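PDB 4RYE: D-alanyl-D-alanine carboxypeptidase DacB2 from Mycobacterium tuberculosis H37Rv, which shows D,D-carboxypeptidase activity on synthetic stem pentapeptides and probably trims peptidoglycan stem peptides in cell wall biogenesis. Local coordinates for residues V13-V25 with V33-P45. Numbering follows the deposited sequence.
Sequences VPIPDGPAQTWIV and VLAGRDQNVAHPP
Val25 O takes two backbone N-H groups, a short bond from Leu34 N (2.7 Å) and a weak one from Ala35 N (3.4 Å). This is a classic beta bulge in the antiparallel hairpin of strands 22-27 and 32-37, part of the main sheet of the serine beta-lactamase/penicillin-binding-protein fold. Beyond it, Val25 N bonds to Ala35 O. Arg37 N gives Trp23 O a nearly straight bond (2.8 Å, 167° at the hydrogen), and Trp23 N returns one to Arg37 O. Between them Ile24 faces Gly36, with CA atoms 4.0 Å apart.

The Trp23 indole folds over its neighbouring strand, its CG set between backbone N and carbonyl carbon (chi1 50°). Arg37 CB sits over one face of the five-membered ring, 3.7 Å from its centroid, a CH-pi contact. Ala35 CB meets the six-membered ring at its edge and also touches Ile15 CD1. The extended Arg37 chain, CG anti to the backbone N (chi1 -179°), lays its guanidinium beside Gln21. The backbone Gln21 O sits 3.4 Å above the guanidinium plane, toward the rim. On the other sheet face, Ile24 CG1 packs on Val33 CG1, and helix 155-166 covers Ile24.

Asp38 to Val41 make a type I turn. One water accepts from Thr22 OG1 and donates to Asp38 O and Val41 O. Thr22 CG2 touches the edge of the His43 ring, 3.6 Å from CD2.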
loop_
_atom_site.group_PDB
_atom_site.type_symbol
_atom_site.label_atom_id
_atom_site.label_comp_id
_atom_site.label_asym_id
_atom_site.label_seq_id
_atom_site.Cartn_x
_atom_site.Cartn_y
_atom_site.Cartn_z
ATOM N N VAL A 13 -3.425 -26.393 -7.414
ATOM C CA VAL A 13 -1.993 -26.469 -7.652
ATOM C C VAL A 13 -1.256 -25.922 -6.438
ATOM O O VAL A 13 -1.575 -24.831 -5.959
ATOM C CB VAL A 13 -1.613 -25.646 -8.898
ATOM C CG1 VAL A 13 -0.117 -25.386 -8.937
ATOM C CG2 VAL A 13 -2.092 -26.358 -10.167
ATOM N N PRO A 14 -0.273 -26.681 -5.928
ATOM C CA PRO A 14 0.535 -26.221 -4.791
ATOM C C PRO A 14 1.171 -24.860 -5.073
ATOM O O PRO A 14 1.752 -24.649 -6.147
ATOM C CB PRO A 14 1.629 -27.297 -4.678
ATOM C CG PRO A 14 1.023 -28.519 -5.289
ATOM C CD PRO A 14 0.160 -28.004 -6.414
ATOM N N ILE A 15 1.041 -23.945 -4.119
ATOM C CA ILE A 15 1.578 -22.597 -4.253
ATOM C C ILE A 15 3.078 -22.608 -3.964
ATOM O O ILE A 15 3.502 -23.036 -2.891
ATOM C CB ILE A 15 0.833 -21.627 -3.317
ATOM C CG1 ILE A 15 -0.636 -21.525 -3.743
ATOM C CG2 ILE A 15 1.487 -20.248 -3.303
ATOM C CD1 ILE A 15 -1.489 -20.578 -2.890
ATOM N N PRO A 16 3.891 -22.161 -4.937
ATOM C CA PRO A 16 5.352 -22.202 -4.788
ATOM C C PRO A 16 5.815 -21.428 -3.564
ATOM O O PRO A 16 5.172 -20.451 -3.179
ATOM C CB PRO A 16 5.850 -21.516 -6.067
ATOM C CG PRO A 16 4.792 -21.836 -7.091
ATOM C CD PRO A 16 3.486 -21.729 -6.288
ATOM N N ASP A 17 6.906 -21.868 -2.946
ATOM C CA ASP A 17 7.441 -21.160 -1.788
ATOM C C ASP A 17 7.923 -19.769 -2.200
ATOM O O ASP A 17 8.305 -19.551 -3.354
ATOM C CB ASP A 17 8.585 -21.951 -1.144
ATOM C CG ASP A 17 8.151 -23.331 -0.663
ATOM O OD1 ASP A 17 6.930 -23.579 -0.549
ATOM O OD2 ASP A 17 9.041 -24.170 -0.392
ATOM N N GLY A 18 7.900 -18.832 -1.258
ATOM C CA GLY A 18 8.344 -17.474 -1.526
ATOM C C GLY A 18 8.842 -16.790 -0.267
ATOM O O GLY A 18 8.703 -17.331 0.831
ATOM N N PRO A 19 9.431 -15.594 -0.417
ATOM C CA PRO A 19 10.033 -14.872 0.709
ATOM C C PRO A 19 9.029 -14.360 1.740
ATOM O O PRO A 19 9.402 -14.215 2.905
ATOM C CB PRO A 19 10.738 -13.688 0.030
ATOM C CG PRO A 19 10.037 -13.526 -1.289
ATOM C CD PRO A 19 9.710 -14.931 -1.703
ATOM N N ALA A 20 7.795 -14.072 1.329
ATOM C CA ALA A 20 6.801 -13.515 2.256
ATOM C C ALA A 20 6.398 -14.540 3.314
ATOM O O ALA A 20 6.038 -15.662 2.978
ATOM C CB ALA A 20 5.560 -13.025 1.499
ATOM N N GLN A 21 6.450 -14.163 4.590
ATOM C CA GLN A 21 6.073 -15.109 5.642
ATOM C C GLN A 21 4.561 -15.156 5.913
ATOM O O GLN A 21 4.060 -16.164 6.402
ATOM C CB GLN A 21 6.878 -14.884 6.928
ATOM C CG GLN A 21 8.350 -15.279 6.789
ATOM C CD GLN A 21 8.518 -16.721 6.364
ATOM O OE1 GLN A 21 8.340 -17.636 7.167
ATOM N NE2 GLN A 21 8.846 -16.935 5.091
ATOM N N THR A 22 3.842 -14.071 5.614
ATOM C CA THR A 22 2.379 -14.127 5.581
ATOM C C THR A 22 1.903 -13.508 4.283
ATOM O O THR A 22 2.558 -12.629 3.748
ATOM C CB THR A 22 1.701 -13.358 6.740
ATOM O OG1 THR A 22 1.710 -11.956 6.449
ATOM C CG2 THR A 22 2.402 -13.642 8.092
ATOM N N TRP A 23 0.765 -13.968 3.778
ATOM C CA TRP A 23 0.219 -13.427 2.538
ATOM C C TRP A 23 -1.226 -13.881 2.384
ATOM O O TRP A 23 -1.686 -14.774 3.112
ATOM C CB TRP A 23 1.070 -13.839 1.314
ATOM C CG TRP A 23 1.369 -15.325 1.229
ATOM C CD1 TRP A 23 2.514 -15.958 1.632
ATOM C CD2 TRP A 23 0.513 -16.348 0.704
ATOM N NE1 TRP A 23 2.416 -17.305 1.400
ATOM C CE2 TRP A 23 1.195 -17.572 0.835
ATOM C CE3 TRP A 23 -0.770 -16.345 0.146
ATOM C CZ2 TRP A 23 0.639 -18.788 0.422
ATOM C CZ3 TRP A 23 -1.325 -17.554 -0.260
ATOM C CH2 TRP A 23 -0.623 -18.754 -0.117
ATOM N N ILE A 24 -1.938 -13.261 1.452
ATOM C CA ILE A 24 -3.333 -13.619 1.184
ATOM C C ILE A 24 -3.617 -13.313 -0.274
ATOM O O ILE A 24 -2.988 -12.440 -0.849
ATOM C CB ILE A 24 -4.308 -12.841 2.122
ATOM C CG1 ILE A 24 -5.732 -13.400 2.042
ATOM C CG2 ILE A 24 -4.291 -11.335 1.832
ATOM C CD1 ILE A 24 -6.682 -12.812 3.101
ATOM N N VAL A 25 -4.523 -14.067 -0.886
ATOM C CA VAL A 25 -4.974 -13.804 -2.251
ATOM C C VAL A 25 -6.487 -13.754 -2.188
ATOM O O VAL A 25 -7.129 -14.704 -1.728
ATOM C CB VAL A 25 -4.571 -14.923 -3.238
ATOM C CG1 VAL A 25 -5.044 -14.575 -4.654
ATOM C CG2 VAL A 25 -3.060 -15.127 -3.233
ATOM N N VAL A 33 -11.842 -15.199 -0.351
ATOM C CA VAL A 33 -10.412 -15.441 -0.142
ATOM C C VAL A 33 -10.025 -16.736 -0.859
ATOM O O VAL A 33 -10.611 -17.792 -0.608
ATOM C CB VAL A 33 -10.061 -15.510 1.365
ATOM C CG1 VAL A 33 -8.592 -15.853 1.562
ATOM C CG2 VAL A 33 -10.379 -14.175 2.032
ATOM N N LEU A 34 -9.056 -16.650 -1.768
ATOM C CA LEU A 34 -8.655 -17.813 -2.564
ATOM C C LEU A 34 -7.608 -18.658 -1.851
ATOM O O LEU A 34 -7.606 -19.892 -1.951
ATOM C CB LEU A 34 -8.124 -17.373 -3.933
ATOM C CG LEU A 34 -9.081 -16.809 -4.986
ATOM C CD1 LEU A 34 -9.688 -15.493 -4.575
ATOM C CD2 LEU A 34 -8.347 -16.629 -6.293
ATOM N N ALA A 35 -6.707 -17.991 -1.135
ATOM C CA ALA A 35 -5.659 -18.686 -0.395
ATOM C C ALA A 35 -5.029 -17.726 0.591
ATOM O O ALA A 35 -5.103 -16.521 0.421
ATOM C CB ALA A 35 -4.593 -19.245 -1.356
ATOM N N GLY A 36 -4.392 -18.260 1.622
ATOM C CA GLY A 36 -3.723 -17.401 2.574
ATOM C C GLY A 36 -2.724 -18.174 3.391
ATOM O O GLY A 36 -2.859 -19.392 3.574
ATOM N N ARG A 37 -1.695 -17.476 3.858
ATOM C CA ARG A 37 -0.777 -18.058 4.815
ATOM C C ARG A 37 -0.646 -17.113 5.996
ATOM O O ARG A 37 -0.184 -15.982 5.828
ATOM C CB ARG A 37 0.589 -18.303 4.190
ATOM C CG ARG A 37 1.560 -18.941 5.170
ATOM C CD ARG A 37 2.906 -19.234 4.536
ATOM N NE ARG A 37 3.853 -19.726 5.529
ATOM C CZ ARG A 37 5.164 -19.523 5.474
ATOM N NH1 ARG A 37 5.685 -18.832 4.469
ATOM N NH2 ARG A 37 5.951 -20.008 6.426
ATOM N N ASP A 38 -1.065 -17.569 7.180
ATOM C CA ASP A 38 -1.049 -16.728 8.377
ATOM C C ASP A 38 -1.620 -15.327 8.118
ATOM O O ASP A 38 -1.104 -14.317 8.621
ATOM C CB ASP A 38 0.379 -16.634 8.933
ATOM C CG ASP A 38 0.823 -17.900 9.628
ATOM O OD1 ASP A 38 -0.044 -18.719 10.001
ATOM O OD2 ASP A 38 2.049 -18.067 9.812
ATOM N N GLN A 39 -2.688 -15.257 7.333
ATOM C CA GLN A 39 -3.198 -13.967 6.888
ATOM C C GLN A 39 -3.772 -13.078 8.004
ATOM O O GLN A 39 -4.047 -11.908 7.774
ATOM C CB GLN A 39 -4.226 -14.147 5.761
ATOM C CG GLN A 39 -5.468 -14.916 6.158
ATOM C CD GLN A 39 -5.384 -16.383 5.762
ATOM O OE1 GLN A 39 -4.366 -17.057 6.001
ATOM N NE2 GLN A 39 -6.449 -16.885 5.141
ATOM N N ASN A 40 -3.963 -13.624 9.204
ATOM C CA ASN A 40 -4.438 -12.816 10.328
ATOM C C ASN A 40 -3.361 -12.561 11.389
ATOM O O ASN A 40 -3.656 -12.063 12.475
ATOM C CB ASN A 40 -5.663 -13.462 10.987
ATOM C CG ASN A 40 -6.819 -13.643 10.018
ATOM O OD1 ASN A 40 -7.149 -12.740 9.250
ATOM N ND2 ASN A 40 -7.423 -14.821 10.037
ATOM N N VAL A 41 -2.116 -12.912 11.077
ATOM C CA VAL A 41 -1.012 -12.694 12.013
ATOM C C VAL A 41 -0.485 -11.266 11.854
ATOM O O VAL A 41 -0.167 -10.841 10.738
ATOM C CB VAL A 41 0.118 -13.728 11.796
ATOM C CG1 VAL A 41 1.357 -13.355 12.601
ATOM C CG2 VAL A 41 -0.364 -15.130 12.165
ATOM N N ALA A 42 -0.398 -10.522 12.960
ATOM C CA ALA A 42 -0.002 -9.109 12.909
ATOM C C ALA A 42 1.502 -8.925 12.745
ATOM O O ALA A 42 2.299 -9.576 13.421
ATOM C CB ALA A 42 -0.494 -8.351 14.155
ATOM N N HIS A 43 1.873 -8.025 11.840
ATOM C CA HIS A 43 3.264 -7.628 11.620
ATOM C C HIS A 43 3.259 -6.134 11.306
ATOM O O HIS A 43 2.216 -5.575 10.967
ATOM C CB HIS A 43 3.889 -8.405 10.447
ATOM C CG HIS A 43 4.133 -9.853 10.734
ATOM N ND1 HIS A 43 5.089 -10.288 11.631
ATOM C CD2 HIS A 43 3.546 -10.971 10.239
ATOM C CE1 HIS A 43 5.079 -11.609 11.673
ATOM N NE2 HIS A 43 4.150 -12.049 10.842
ATOM N N PRO A 44 4.412 -5.473 11.443
ATOM C CA PRO A 44 4.475 -4.054 11.068
ATOM C C PRO A 44 4.234 -3.889 9.570
ATOM O O PRO A 44 4.716 -4.708 8.785
ATOM C CB PRO A 44 5.912 -3.658 11.433
ATOM C CG PRO A 44 6.299 -4.649 12.537
ATOM C CD PRO A 44 5.643 -5.935 12.111
ATOM N N PRO A 45 3.481 -2.854 9.181
ATOM C CA PRO A 45 3.106 -2.672 7.778
ATOM C C PRO A 45 4.111 -1.886 6.938
ATOM O O PRO A 45 4.041 -1.960 5.709
ATOM C CB PRO A 45 1.813 -1.867 7.888
ATOM C CG PRO A 45 2.016 -1.020 9.114
ATOM C CD PRO A 45 2.732 -1.951 10.077
HETATM O O HOH W 1 4.029 -16.896 9.019
HETATM O O HOH W 2 -0.609 -11.442 8.177
#